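Long-range contact in fibronectin type III domain-containing protein (Simiduia agarivorans, PDB 6P2K), which carries a family 74 glycoside hydrolase module, which probably cleaves beta-1,4-glucan backbones such as that of xyloglucan: residues 112-117 against 143-148. Sequence-based numbering, arbitrary orientation.
Sequences ANHIIA and VSQNGG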
# COMPACT_ATOMS: atom_id res chain seq x y z
N ALA B 112 68.03 23.44 -10.18
CA ALA B 112 66.78 23.97 -9.66
C ALA B 112 66.91 25.38 -9.11
O ALA B 112 65.92 25.93 -8.62
CB ALA B 112 66.22 23.04 -8.58
N ASN B 113 68.10 25.98 -9.17
CA ASN B 113 68.24 27.38 -8.80
C ASN B 113 67.85 28.33 -9.92
O ASN B 113 67.62 29.51 -9.67
CB ASN B 113 69.68 27.67 -8.35
CG ASN B 113 69.98 27.12 -6.97
OD1 ASN B 113 69.11 27.11 -6.09
ND2 ASN B 113 71.21 26.67 -6.77
N HIS B 114 67.76 27.83 -11.15
CA HIS B 114 67.24 28.61 -12.27
C HIS B 114 65.74 28.35 -12.37
O HIS B 114 65.32 27.24 -12.71
CB HIS B 114 67.95 28.24 -13.57
CG HIS B 114 67.73 29.23 -14.67
ND1 HIS B 114 68.77 29.93 -15.26
CD2 HIS B 114 66.60 29.65 -15.28
CE1 HIS B 114 68.28 30.73 -16.19
NE2 HIS B 114 66.97 30.58 -16.23
N ILE B 115 64.95 29.37 -12.04
CA ILE B 115 63.50 29.26 -12.03
C ILE B 115 62.91 30.33 -12.95
O ILE B 115 63.47 31.42 -13.10
CB ILE B 115 62.92 29.40 -10.61
CG1 ILE B 115 63.79 28.66 -9.60
CG2 ILE B 115 61.49 28.88 -10.55
CD1 ILE B 115 63.66 29.18 -8.19
N ILE B 116 61.78 30.00 -13.56
CA ILE B 116 61.01 30.94 -14.36
C ILE B 116 59.61 31.00 -13.79
O ILE B 116 58.95 29.96 -13.62
CB ILE B 116 60.99 30.54 -15.85
CG1 ILE B 116 62.38 30.67 -16.47
CG2 ILE B 116 59.97 31.37 -16.61
CD1 ILE B 116 62.45 30.23 -17.91
N ALA B 117 59.15 32.20 -13.47
CA ALA B 117 57.78 32.44 -13.03
C ALA B 117 57.11 33.32 -14.07
O ALA B 117 57.59 34.42 -14.36
CB ALA B 117 57.74 33.09 -11.64
N VAL B 143 62.39 35.71 -13.98
CA VAL B 143 63.41 34.67 -14.00
C VAL B 143 64.34 34.88 -12.81
O VAL B 143 64.62 36.01 -12.42
CB VAL B 143 64.20 34.67 -15.33
CG1 VAL B 143 64.82 36.04 -15.57
CG2 VAL B 143 65.26 33.58 -15.35
N SER B 144 64.80 33.77 -12.23
CA SER B 144 65.73 33.81 -11.11
C SER B 144 66.85 32.80 -11.35
O SER B 144 66.59 31.67 -11.77
CB SER B 144 65.03 33.50 -9.78
OG SER B 144 65.90 32.84 -8.88
N GLN B 145 68.08 33.22 -11.09
CA GLN B 145 69.25 32.35 -11.17
C GLN B 145 69.75 31.93 -9.79
O GLN B 145 70.81 31.30 -9.69
CB GLN B 145 70.38 33.03 -11.94
CG GLN B 145 70.20 33.05 -13.45
CD GLN B 145 69.57 34.33 -13.96
OE1 GLN B 145 68.38 34.57 -13.74
NE2 GLN B 145 70.36 35.16 -14.63
N ASN B 146 69.01 32.26 -8.73
CA ASN B 146 69.50 32.12 -7.36
C ASN B 146 68.54 31.32 -6.48
O ASN B 146 68.61 31.41 -5.25
CB ASN B 146 69.73 33.50 -6.75
CG ASN B 146 68.53 34.40 -6.89
OD1 ASN B 146 67.47 34.14 -6.32
ND2 ASN B 146 68.68 35.47 -7.67
N GLY B 147 67.63 30.54 -7.07
CA GLY B 147 66.72 29.75 -6.28
C GLY B 147 65.61 30.52 -5.60
O GLY B 147 64.88 29.94 -4.79
N GLY B 148 65.46 31.81 -5.89
CA GLY B 148 64.35 32.59 -5.36
C GLY B 148 64.73 33.83 -4.57
O GLY B 148 63.83 34.54 -4.11
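Val143 sets CG2 anti to its backbone N, which brings this methyl to 3.6 Å from His114 NE2 and also near Ile115 O; CG1 of Ile116 packs more loosely on it. That imidazole nitrogen is hydrogen-bonded to Gly193 O in the neighbouring blade. Ser144 pairs with Ile115 through two 2.8 Å backbone bonds, Ser144 N to Ile115 O and Ile115 N to Ser144 O. Ser144 O also takes a CA-H...O contact from His114 and lies over one face of its ring, 3.9 Å above the plane and offset toward the rim. Here the strand ends, and Ser144 OG accepts the N-H of Asn146 (3.2 Å, 163°), an ST turn. Gln145 runs beside the imidazole, CG 3.9 Å from His114 ND1. Asn146 OD1 accepts from Ser150 N. Gly147, at positive phi (74°), donates its N-H to an in-plane lone pair of Asn113 O (N-O 2.8 Å, 150°); Asn113 OD1 lies 3.6 Å from Gly147 CA, and Ile115 CD1 3.5 Å from Gly147 C. Strands 114-119 and 139-144, second and third of a four-stranded blade, thus pair antiparallel; Ser144 opens an Asp-box-like turn, with Asn146, Gly147 and Gly148 inside it, leading to the fourth strand, as recurs in GH74 seven-bladed beta-propellers.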